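Local coordinates for 3-keto-5-aminohexanoate cleavage protein (Archaeoglobus fulgidus, PDB 3LOT) that probably cleaves 3-keto-5-aminohexanoate or a related beta-keto acid, using a zinc ion bound in a TIM-barrel fold, at residues 108-113 and 304-309; 121-126 and 143-148. All blocks are in the same frame, centred on the assembly; numbering follows the deposited sequence.

Contact 1 (108-113 and 304-309); sequences KPEIAT and LGLKGK
Leu304 sets its CD1 against CD1 of Ile111 at 4.0 Å, the two side chains crossing at about a right angle. Gly305 then turns the chain with positive phi, and Leu306 brings CD1 to CG2 of Ile111 while its CD2 lies 3.6 Å from the carbonyl O of Glu110. The N of Lys307 is bridged by a water to Glu110 O, and its side chain, extended beyond CG, carries NZ to Lys108 O at 2.9 Å, reaching it from above the carbonyl plane, 59° out. NZ also bonds Asp168 O and, weakly, Asn167 O, so the ammonium joins the carbonyls of two loops. At Gly308 the amide N meets Glu110 OE2 at 2.7 Å, on the anti side of the carboxylate and through a bent bond (136°); OE1 of the same group pairs with Arg301 of helix 297-304. Glu110 is thus held by a charge at one oxygen and a backbone amide at the other. The loop after helix 297-304, the last of the chain, thereby packs against the start of TIM-barrel strand 111-115, whose neighbours are the parallel strands 82-85 and 170-175.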
# COMPACT_ATOMS: atom_id res chain seq x y z
N LYS D 108 -35.72 19.11 5.33
CA LYS D 108 -34.53 19.97 5.43
C LYS D 108 -33.63 19.62 6.61
O LYS D 108 -33.41 20.42 7.50
CB LYS D 108 -34.96 21.45 5.49
CG LYS D 108 -35.82 21.88 4.34
CD LYS D 108 -36.29 23.30 4.53
CE LYS D 108 -36.68 23.97 3.25
NZ LYS D 108 -37.64 23.16 2.46
N PRO D 109 -33.13 18.37 6.64
CA PRO D 109 -32.30 17.96 7.75
C PRO D 109 -30.93 18.61 7.69
O PRO D 109 -30.52 19.15 6.66
CB PRO D 109 -32.15 16.43 7.54
CG PRO D 109 -32.30 16.24 6.05
CD PRO D 109 -33.26 17.32 5.60
N GLU D 110 -30.23 18.55 8.81
CA GLU D 110 -28.88 19.08 8.92
C GLU D 110 -27.89 18.32 8.05
O GLU D 110 -26.93 18.91 7.55
CB GLU D 110 -28.38 19.03 10.37
CG GLU D 110 -29.14 19.94 11.38
CD GLU D 110 -28.44 19.99 12.73
OE1 GLU D 110 -28.70 19.09 13.57
OE2 GLU D 110 -27.61 20.89 12.95
N ILE D 111 -28.07 17.01 7.95
CA ILE D 111 -27.15 16.16 7.20
C ILE D 111 -28.00 14.97 6.69
O ILE D 111 -29.00 14.57 7.33
CB ILE D 111 -25.94 15.75 8.11
CG1 ILE D 111 -24.92 14.89 7.37
CG2 ILE D 111 -26.42 15.05 9.44
CD1 ILE D 111 -23.57 14.94 7.99
N ALA D 112 -27.66 14.47 5.52
CA ALA D 112 -28.33 13.31 4.96
C ALA D 112 -27.37 12.52 4.07
O ALA D 112 -26.37 13.06 3.61
CB ALA D 112 -29.56 13.67 4.21
N THR D 113 -27.65 11.24 3.86
CA THR D 113 -26.67 10.44 3.15
C THR D 113 -26.82 10.68 1.65
O THR D 113 -27.89 11.04 1.18
CB THR D 113 -26.70 8.94 3.55
OG1 THR D 113 -27.94 8.32 3.22
CG2 THR D 113 -26.47 8.81 5.02
N LEU D 304 -18.60 19.31 11.70
CA LEU D 304 -19.06 19.18 10.29
C LEU D 304 -19.67 20.47 9.69
O LEU D 304 -20.03 20.49 8.51
CB LEU D 304 -20.08 18.07 10.22
CG LEU D 304 -19.56 16.74 10.76
CD1 LEU D 304 -20.68 15.67 10.68
CD2 LEU D 304 -18.34 16.32 9.95
N GLY D 305 -19.76 21.54 10.46
CA GLY D 305 -20.37 22.80 9.98
C GLY D 305 -21.86 22.72 9.70
O GLY D 305 -22.32 23.15 8.65
N LEU D 306 -22.62 22.15 10.63
CA LEU D 306 -24.04 21.89 10.43
C LEU D 306 -24.87 23.08 10.86
O LEU D 306 -24.41 23.89 11.65
CB LEU D 306 -24.47 20.64 11.19
CG LEU D 306 -23.73 19.36 10.79
CD1 LEU D 306 -24.39 18.14 11.48
CD2 LEU D 306 -23.79 19.32 9.26
N LYS D 307 -26.10 23.16 10.38
CA LYS D 307 -26.87 24.42 10.52
C LYS D 307 -27.50 24.67 11.88
O LYS D 307 -27.78 25.85 12.26
CB LYS D 307 -27.90 24.54 9.41
CG LYS D 307 -29.11 23.61 9.47
CD LYS D 307 -29.86 23.65 8.18
CE LYS D 307 -30.89 22.55 8.07
NZ LYS D 307 -31.65 22.65 6.81
N GLY D 308 -27.73 23.60 12.64
CA GLY D 308 -28.34 23.74 13.97
C GLY D 308 -29.61 22.92 14.12
O GLY D 308 -30.36 22.71 13.16
N LYS D 309 -29.87 22.47 15.35
CA LYS D 309 -30.96 21.49 15.62
C LYS D 309 -32.33 22.04 15.29
O LYS D 309 -33.24 21.30 14.90
CB LYS D 309 -30.92 20.98 17.09
CG LYS D 309 -31.34 21.96 18.18
CD LYS D 309 -31.00 21.43 19.59
CE LYS D 309 -31.18 22.51 20.68
NZ LYS D 309 -30.37 22.29 21.97
O HOH W 1 -26.53 21.52 8.04

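Contact 2 (121-126 and 143-148); sequences FAIHPL and EMTRDI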
# COMPACT_ATOMS: atom_id res chain seq x y z
N PHE D 121 -25.76 -4.43 -5.07
CA PHE D 121 -25.89 -4.35 -3.64
C PHE D 121 -26.78 -5.50 -3.26
O PHE D 121 -27.97 -5.36 -3.27
CB PHE D 121 -26.49 -3.00 -3.24
CG PHE D 121 -26.35 -2.70 -1.77
CD1 PHE D 121 -26.69 -3.65 -0.80
CD2 PHE D 121 -25.90 -1.46 -1.35
CE1 PHE D 121 -26.58 -3.33 0.56
CE2 PHE D 121 -25.78 -1.17 -0.00
CZ PHE D 121 -26.12 -2.09 0.93
N ALA D 122 -26.15 -6.66 -3.00
CA ALA D 122 -26.82 -7.95 -2.95
C ALA D 122 -26.74 -8.60 -1.57
O ALA D 122 -25.66 -8.69 -0.99
CB ALA D 122 -26.20 -8.90 -4.05
N ILE D 123 -27.91 -8.97 -1.05
CA ILE D 123 -28.06 -9.72 0.21
C ILE D 123 -28.80 -11.03 0.07
O ILE D 123 -29.16 -11.66 1.06
CB ILE D 123 -28.72 -8.86 1.28
CG1 ILE D 123 -30.15 -8.39 0.86
CG2 ILE D 123 -27.77 -7.69 1.58
CD1 ILE D 123 -30.71 -7.30 1.81
N HIS D 124 -29.01 -11.49 -1.16
CA HIS D 124 -29.59 -12.80 -1.39
C HIS D 124 -28.88 -13.95 -0.67
O HIS D 124 -29.57 -14.91 -0.35
CB HIS D 124 -29.77 -13.11 -2.88
CG HIS D 124 -28.49 -13.19 -3.66
ND1 HIS D 124 -27.80 -12.08 -4.07
CD2 HIS D 124 -27.79 -14.26 -4.12
CE1 HIS D 124 -26.71 -12.45 -4.72
NE2 HIS D 124 -26.69 -13.77 -4.78
N PRO D 125 -27.56 -13.87 -0.39
CA PRO D 125 -26.94 -14.97 0.38
C PRO D 125 -27.50 -15.21 1.82
O PRO D 125 -27.38 -16.31 2.37
CB PRO D 125 -25.47 -14.55 0.43
CG PRO D 125 -25.29 -13.76 -0.83
CD PRO D 125 -26.52 -12.94 -0.89
N LEU D 126 -28.09 -14.18 2.42
CA LEU D 126 -28.78 -14.31 3.72
C LEU D 126 -29.88 -15.34 3.74
O LEU D 126 -30.24 -15.82 4.84
CB LEU D 126 -29.35 -12.97 4.18
CG LEU D 126 -28.27 -11.93 4.46
CD1 LEU D 126 -28.87 -10.55 4.78
CD2 LEU D 126 -27.39 -12.47 5.57
N GLU D 143 -34.20 -12.00 -2.05
CA GLU D 143 -34.03 -12.56 -3.40
C GLU D 143 -33.94 -11.50 -4.49
O GLU D 143 -33.11 -11.62 -5.40
CB GLU D 143 -35.18 -13.49 -3.75
CG GLU D 143 -35.11 -14.09 -5.16
CD GLU D 143 -33.76 -14.77 -5.49
OE1 GLU D 143 -33.07 -15.32 -4.59
OE2 GLU D 143 -33.37 -14.70 -6.69
N MSE D 144 -34.81 -10.49 -4.41
CA MSE D 144 -34.82 -9.47 -5.42
C MSE D 144 -33.58 -8.64 -5.49
O MSE D 144 -33.24 -8.16 -6.58
CB MSE D 144 -36.07 -8.61 -5.30
CG MSE D 144 -37.22 -9.41 -5.89
SE MSE D 144 -38.92 -8.58 -5.66
CE MSE D 144 -40.20 -10.01 -6.26
N THR D 145 -32.85 -8.48 -4.38
CA THR D 145 -31.53 -7.80 -4.46
C THR D 145 -30.48 -8.47 -5.40
O THR D 145 -29.46 -7.83 -5.80
CB THR D 145 -30.92 -7.54 -3.05
OG1 THR D 145 -30.47 -8.78 -2.45
CG2 THR D 145 -31.98 -6.83 -2.15
N ARG D 146 -30.71 -9.74 -5.76
CA ARG D 146 -29.83 -10.43 -6.72
C ARG D 146 -29.83 -9.72 -8.09
O ARG D 146 -28.86 -9.84 -8.87
CB ARG D 146 -30.25 -11.87 -6.89
CG ARG D 146 -29.27 -12.82 -7.59
CD ARG D 146 -29.97 -14.12 -8.06
NE ARG D 146 -30.50 -14.88 -6.94
CZ ARG D 146 -29.86 -15.84 -6.25
NH1 ARG D 146 -28.66 -16.29 -6.61
NH2 ARG D 146 -30.47 -16.41 -5.21
N ASP D 147 -30.90 -9.01 -8.39
CA ASP D 147 -31.00 -8.36 -9.69
C ASP D 147 -31.48 -6.91 -9.61
O ASP D 147 -32.20 -6.43 -10.53
CB ASP D 147 -31.94 -9.18 -10.54
CG ASP D 147 -31.98 -8.74 -12.02
OD1 ASP D 147 -30.93 -8.44 -12.66
OD2 ASP D 147 -33.09 -8.79 -12.54
N ILE D 148 -31.15 -6.22 -8.52
CA ILE D 148 -31.50 -4.80 -8.43
C ILE D 148 -30.23 -3.96 -8.33
O ILE D 148 -29.40 -4.19 -7.48
CB ILE D 148 -32.50 -4.51 -7.28
CG1 ILE D 148 -33.89 -4.91 -7.75
CG2 ILE D 148 -32.53 -3.05 -6.93
CD1 ILE D 148 -34.96 -5.04 -6.66
O HOH W 2 -27.77 -6.01 -6.49
O HOH W 3 -30.10 -4.19 -4.38
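His124 lays its imidazole over the aliphatic part of Arg146 in a CH-pi contact, with CG of Arg146 3.8 Å from the ring centroid and only 5° off its normal. The pair joins the excursion after strand 119-120 of this TIM-barrel fold to the chain leaving helix 137-144. On the ring's opposite face lies CD of Pro125. The chain of Arg146 bends at chi3, which swings NE out of the extended line; the guanidinium beyond it, its plane 45° from the imidazole, sets NH1 3.3 Å from CD2 of His124. Arg146 grips the Glu143 carboxylate side-on in a salt bridge, NE to OE2 and NH2 to OE1, which helps fix the guanidinium's rotation, while NH1 pairs with Glu158 of the second subunit; the contact therefore borders a subunit interface, where Phe154 of that subunit also packs on His124. His124 ND1 is buried here without a polar partner. Nearer the strand pair 119-120 and 149-150, one water takes the N-H of Phe121 and donates to the carbonyl oxygens of Thr145 and Ile148. The hydroxyl of Thr145 is also bonded to Leu142 O, and its OG1 receives the N-H of Ile123 at 2.9 Å, nearly straight at 164°.

Overall arrangement
From the N terminus, the chain runs through the first barrel strands and helices to 108-113, the early half of contact 1, which stays open for 190 residues. Just beyond strand 111-115 the chain makes an excursion, and contact 2 closes it after 16 residues, bringing 143-148 back to 121-126. The short loop lies within the long one and does not cross it. The segment after helix 297-304 completes contact 1 by returning to the turn before strand 111-115 and to its first residue, tying the C-terminal end of the chain to that strand. The centres are 32 Å apart, on opposite sides of the chain's centre: contact 1 sits at a barrel strand, contact 2 in an excursion reaching the second subunit.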